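Local coordinates for protein serine protease inhibitor (Thermoanaerobacter tengcongensis, PDB 2PEF) that probably inhibits serine proteases, as many serpins do, and is captured here in the latent state, at residues Pro35-Leu40 against Val310-Phe315; Ala43-Gly48 against Ala55-Ala60. One frame throughout, in Å; residues are numbered along the deposited sequence.

Contact 1 of 2, residues Pro35-Leu40 against Val310-Phe315; sequences PLSAML and VLHKTF
H312 reaches from its strand to the flank of the helix at S37 and A38. The imidazole leads with NE2. This atom lies 4.1 Å from S37 CB, which sits at the edge of the ring, near its plane. A38 N approaches the same NE2 obliquely, at 4.3 Å. The ring gets there because CG of H312 is anti to the backbone N (chi1 -158°), which carries the imidazole off the strand toward the helix. It bridges backbones whose nearest CA atoms, those of A38 and H312, are 7.4 Å apart. NE2 also makes a weak hydrogen bond to S34 O, just before the helical segment. The place matches the shutter region of serpins, where the start of helix B lies behind the central beta-sheet A. S37 meets the histidine with CB, while its OG is hydrogen-bonded to N162 OD1 and T329 OG1 on the neighbouring strands. T329 lies on strand 322-331, paired here with strands 158-169 and 310-318, as expected for a reactive-centre loop inserted in the latent state. Beyond this buried patch the contact is loose, and only 100 Å² is buried in all. On the far side of the strand L311 and K313 are partly exposed, and K313 NZ is hydrogen-bonded to K147 O.

Contact 2 of 2, residues Ala43-Gly48 against Ala55-Ala60; sequences AMTANG and AQMEKA
M57 lays its thioether end against A46 and T45, and this one side chain makes the contact. The apolar touches come first. M57 CE lies 4.0 Å from A46 CB and 3.8 Å from A46 N, so the methyl rests on the helix backbone as well as on a side chain. M57 SD follows alongside, 3.9 Å from A46 CA. Nearer the root of the side chain, M57 CB meets A46 CB at 4.1 Å. T45 flanks the same methyl: its CG2 is 4.1 Å from M57 CE, and the two side chains cross at about a right angle. The bend at chi3 (82°) turns CE out of the line of the chain, toward T45 and the A46 nitrogen. The CA atoms of A46 and M57 are 6.2 Å apart, an approach consistent with the small alanine. An alanine in place of M57 would probably open a gap beside A46 and take away one of the neighbours of T45.

The polar groups bond within their own helix or to other parts of the fold, not across the contact. T45 OG1 is hydrogen-bonded to A41 O one turn back, and CG2 is the branch that meets the methyl. N47 ND2 bonds to A43 O at 3.0 Å, from above the carbonyl plane, and N47 OD1 pairs with N71 ND2.

The contact joins the later part of helix 35-46 to helix 51-62, which follows it in the chain. Helix 67-80 packs alongside, with I67 on A46, and its I67 N is hydrogen-bonded to E58 OE1. F294 and I307 touch T45 and M283 touches M57, while M44 reaches strand 87-98 and helix 106-116.

From the N terminus, the chain enters helix 35-46, which supplies one side of both contacts. Its first half, 35-40, belongs to contact 1; its later part and the residues that follow, 43-48, belong to contact 2. Contact 2 closes first, after a short turn, when helix 51-62 folds back on the preceding helix. Contact 1 closes only when strand 310-318 arrives, some 270 residues after segment 35-40. The short loop therefore lies wholly within the long one, and the two do not cross. The centres of contact 1 and contact 2 are about 15 Å apart. Contact 1 ties the helix to the strands near the middle of the molecule; contact 2 ties it to helix packing farther out.

Contact 1 of 2, residues Pro35-Leu40 against Val310-Phe315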
loop_
_atom_site.group_PDB
_atom_site.type_symbol
_atom_site.label_atom_id
_atom_site.label_comp_id
_atom_site.label_asym_id
_atom_site.label_seq_id
_atom_site.Cartn_x
_atom_site.Cartn_y
_atom_site.Cartn_z
ATOM N N PRO A 35 -2.038 -1.505 0.480
ATOM C CA PRO A 35 -2.994 -2.270 -0.314
ATOM C C PRO A 35 -3.755 -1.374 -1.287
ATOM O O PRO A 35 -4.026 -1.793 -2.410
ATOM C CB PRO A 35 -3.929 -2.862 0.742
ATOM C CG PRO A 35 -3.124 -2.882 1.993
ATOM C CD PRO A 35 -2.290 -1.648 1.927
ATOM N N LEU A 36 -4.073 -0.151 -0.863
ATOM C CA LEU A 36 -4.759 0.817 -1.718
ATOM C C LEU A 36 -3.972 1.081 -3.000
ATOM O O LEU A 36 -4.522 1.008 -4.092
ATOM C CB LEU A 36 -5.010 2.136 -0.979
ATOM C CG LEU A 36 -5.710 3.254 -1.764
ATOM C CD1 LEU A 36 -7.095 2.829 -2.267
ATOM C CD2 LEU A 36 -5.800 4.510 -0.909
ATOM N N SER A 37 -2.686 1.385 -2.853
ATOM C CA SER A 37 -1.819 1.640 -3.997
ATOM C C SER A 37 -1.747 0.449 -4.953
ATOM O O SER A 37 -1.837 0.615 -6.172
ATOM C CB SER A 37 -0.418 2.028 -3.522
ATOM O OG SER A 37 0.456 2.198 -4.623
ATOM N N ALA A 38 -1.590 -0.748 -4.394
ATOM C CA ALA A 38 -1.520 -1.970 -5.191
ATOM C C ALA A 38 -2.821 -2.212 -5.944
ATOM O O ALA A 38 -2.802 -2.478 -7.152
ATOM C CB ALA A 38 -1.173 -3.158 -4.318
ATOM N N MET A 39 -3.937 -2.110 -5.222
ATOM C CA MET A 39 -5.276 -2.236 -5.794
ATOM C C MET A 39 -5.473 -1.313 -6.997
ATOM O O MET A 39 -5.970 -1.725 -8.048
ATOM C CB MET A 39 -6.331 -1.930 -4.723
ATOM C CG MET A 39 -7.762 -1.843 -5.240
ATOM S SD MET A 39 -8.389 -3.418 -5.851
ATOM C CE MET A 39 -8.683 -4.293 -4.319
ATOM N N LEU A 40 -5.088 -0.051 -6.834
ATOM C CA LEU A 40 -5.321 0.940 -7.884
ATOM C C LEU A 40 -4.517 0.689 -9.159
ATOM O O LEU A 40 -5.054 0.807 -10.261
ATOM C CB LEU A 40 -5.106 2.357 -7.356
ATOM C CG LEU A 40 -6.160 2.793 -6.332
ATOM C CD1 LEU A 40 -5.716 4.055 -5.613
ATOM C CD2 LEU A 40 -7.524 2.990 -6.972
ATOM N N VAL A 310 5.376 -6.672 -11.134
ATOM C CA VAL A 310 4.615 -5.721 -10.336
ATOM C C VAL A 310 5.506 -5.359 -9.151
ATOM O O VAL A 310 5.832 -6.216 -8.322
ATOM C CB VAL A 310 3.257 -6.302 -9.869
ATOM C CG1 VAL A 310 2.526 -5.309 -8.968
ATOM C CG2 VAL A 310 2.387 -6.658 -11.069
ATOM N N LEU A 311 5.920 -4.096 -9.099
ATOM C CA LEU A 311 6.847 -3.622 -8.075
ATOM C C LEU A 311 6.154 -2.649 -7.131
ATOM O O LEU A 311 5.378 -1.801 -7.563
ATOM C CB LEU A 311 8.067 -2.963 -8.724
ATOM C CG LEU A 311 9.280 -2.588 -7.861
ATOM C CD1 LEU A 311 10.011 -3.824 -7.348
ATOM C CD2 LEU A 311 10.232 -1.692 -8.645
ATOM N N HIS A 312 6.457 -2.787 -5.843
ATOM C CA HIS A 312 5.870 -1.976 -4.790
ATOM C C HIS A 312 6.995 -1.356 -3.966
ATOM O O HIS A 312 7.883 -2.068 -3.511
ATOM C CB HIS A 312 4.990 -2.858 -3.896
ATOM C CG HIS A 312 3.955 -2.102 -3.123
ATOM N ND1 HIS A 312 3.927 -2.056 -1.747
ATOM C CD2 HIS A 312 2.900 -1.370 -3.542
ATOM C CE1 HIS A 312 2.898 -1.325 -1.355
ATOM N NE2 HIS A 312 2.259 -0.896 -2.425
ATOM N N LYS A 313 6.957 -0.034 -3.800
ATOM C CA LYS A 313 7.925 0.692 -2.973
ATOM C C LYS A 313 7.168 1.524 -1.961
ATOM O O LYS A 313 6.218 2.223 -2.312
ATOM C CB LYS A 313 8.803 1.619 -3.817
ATOM C CG LYS A 313 9.858 0.934 -4.659
ATOM C CD LYS A 313 10.894 1.936 -5.194
ATOM C CE LYS A 313 11.728 2.562 -4.077
ATOM N NZ LYS A 313 12.933 3.272 -4.601
ATOM N N THR A 314 7.590 1.459 -0.702
ATOM C CA THR A 314 6.922 2.211 0.349
ATOM C C THR A 314 7.917 2.908 1.263
ATOM O O THR A 314 9.092 2.549 1.313
ATOM C CB THR A 314 6.031 1.315 1.213
ATOM O OG1 THR A 314 6.822 0.242 1.737
ATOM C CG2 THR A 314 4.871 0.746 0.398
ATOM N N PHE A 315 7.414 3.903 1.988
ATOM C CA PHE A 315 8.190 4.670 2.947
ATOM C C PHE A 315 7.256 5.098 4.072
ATOM O O PHE A 315 6.088 5.401 3.828
ATOM C CB PHE A 315 8.788 5.913 2.274
ATOM C CG PHE A 315 9.327 6.928 3.242
ATOM C CD1 PHE A 315 10.651 6.871 3.672
ATOM C CD2 PHE A 315 8.507 7.943 3.731
ATOM C CE1 PHE A 315 11.146 7.808 4.574
ATOM C CE2 PHE A 315 8.997 8.888 4.633
ATOM C CZ PHE A 315 10.318 8.818 5.056
#

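Contact 2 of 2, residues Ala43-Gly48 against Ala55-Ala60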
loop_
_atom_site.group_PDB
_atom_site.type_symbol
_atom_site.label_atom_id
_atom_site.label_comp_id
_atom_site.label_asym_id
_atom_site.label_seq_id
_atom_site.Cartn_x
_atom_site.Cartn_y
_atom_site.Cartn_z
ATOM N N ALA A 43 -6.026 -2.516 -10.676
ATOM C CA ALA A 43 -7.369 -2.293 -11.212
ATOM C C ALA A 43 -7.305 -1.569 -12.558
ATOM O O ALA A 43 -8.037 -1.923 -13.498
ATOM C CB ALA A 43 -8.222 -1.531 -10.218
ATOM N N MET A 44 -6.422 -0.573 -12.658
ATOM C CA MET A 44 -6.163 0.100 -13.937
ATOM C C MET A 44 -5.737 -0.920 -14.984
ATOM O O MET A 44 -6.273 -0.948 -16.092
ATOM C CB MET A 44 -5.071 1.167 -13.802
ATOM C CG MET A 44 -5.528 2.482 -13.187
ATOM S SD MET A 44 -4.378 3.830 -13.513
ATOM C CE MET A 44 -2.943 3.343 -12.560
ATOM N N THR A 45 -4.782 -1.768 -14.606
ATOM C CA THR A 45 -4.226 -2.779 -15.492
ATOM C C THR A 45 -5.301 -3.759 -15.967
ATOM O O THR A 45 -5.308 -4.156 -17.129
ATOM C CB THR A 45 -3.065 -3.547 -14.809
ATOM O OG1 THR A 45 -2.100 -2.614 -14.305
ATOM C CG2 THR A 45 -2.375 -4.488 -15.786
ATOM N N ALA A 46 -6.216 -4.122 -15.066
ATOM C CA ALA A 46 -7.272 -5.090 -15.366
ATOM C C ALA A 46 -8.232 -4.617 -16.457
ATOM O O ALA A 46 -8.840 -5.436 -17.153
ATOM C CB ALA A 46 -8.040 -5.458 -14.096
ATOM N N ASN A 47 -8.357 -3.299 -16.608
ATOM C CA ASN A 47 -9.213 -2.709 -17.639
ATOM C C ASN A 47 -8.677 -2.889 -19.053
ATOM O O ASN A 47 -9.367 -2.584 -20.029
ATOM C CB ASN A 47 -9.467 -1.231 -17.342
ATOM C CG ASN A 47 -10.603 -1.033 -16.364
ATOM O OD1 ASN A 47 -11.774 -1.097 -16.740
ATOM N ND2 ASN A 47 -10.266 -0.805 -15.102
ATOM N N GLY A 48 -7.446 -3.382 -19.153
ATOM C CA GLY A 48 -6.849 -3.714 -20.441
ATOM C C GLY A 48 -6.899 -5.201 -20.725
ATOM O O GLY A 48 -6.540 -5.639 -21.817
ATOM N N ALA A 55 -10.648 -12.348 -15.964
ATOM C CA ALA A 55 -11.404 -13.095 -14.951
ATOM C C ALA A 55 -10.551 -13.400 -13.721
ATOM O O ALA A 55 -11.023 -13.284 -12.585
ATOM C CB ALA A 55 -11.966 -14.376 -15.547
ATOM N N GLN A 56 -9.290 -13.763 -13.955
ATOM C CA GLN A 56 -8.337 -14.016 -12.877
ATOM C C GLN A 56 -8.015 -12.748 -12.081
ATOM O O GLN A 56 -7.952 -12.786 -10.851
ATOM C CB GLN A 56 -7.051 -14.627 -13.432
ATOM C CG GLN A 56 -7.195 -16.060 -13.909
ATOM C CD GLN A 56 -5.971 -16.557 -14.655
ATOM O OE1 GLN A 56 -4.923 -15.907 -14.663
ATOM N NE2 GLN A 56 -6.098 -17.717 -15.287
ATOM N N MET A 57 -7.813 -11.634 -12.783
ATOM C CA MET A 57 -7.520 -10.358 -12.129
ATOM C C MET A 57 -8.710 -9.842 -11.320
ATOM O O MET A 57 -8.542 -9.422 -10.176
ATOM C CB MET A 57 -7.058 -9.305 -13.140
ATOM C CG MET A 57 -5.659 -9.542 -13.686
ATOM S SD MET A 57 -5.047 -8.161 -14.664
ATOM C CE MET A 57 -4.478 -7.074 -13.363
ATOM N N GLU A 58 -9.905 -9.890 -11.915
ATOM C CA GLU A 58 -11.144 -9.514 -11.222
ATOM C C GLU A 58 -11.300 -10.276 -9.906
ATOM O O GLU A 58 -11.621 -9.690 -8.868
ATOM C CB GLU A 58 -12.366 -9.778 -12.111
ATOM C CG GLU A 58 -12.550 -8.790 -13.257
ATOM C CD GLU A 58 -13.761 -9.104 -14.126
ATOM O OE1 GLU A 58 -14.470 -8.151 -14.509
ATOM O OE2 GLU A 58 -14.002 -10.295 -14.435
ATOM N N LYS A 59 -11.074 -11.587 -9.968
ATOM C CA LYS A 59 -11.191 -12.464 -8.805
ATOM C C LYS A 59 -10.120 -12.194 -7.748
ATOM O O LYS A 59 -10.406 -12.225 -6.552
ATOM C CB LYS A 59 -11.145 -13.932 -9.236
ATOM C CG LYS A 59 -11.486 -14.911 -8.130
ATOM N N ALA A 60 -8.890 -11.947 -8.194
ATOM C CA ALA A 60 -7.779 -11.632 -7.293
ATOM C C ALA A 60 -8.022 -10.343 -6.513
ATOM O O ALA A 60 -7.725 -10.265 -5.318
ATOM C CB ALA A 60 -6.473 -11.541 -8.069
#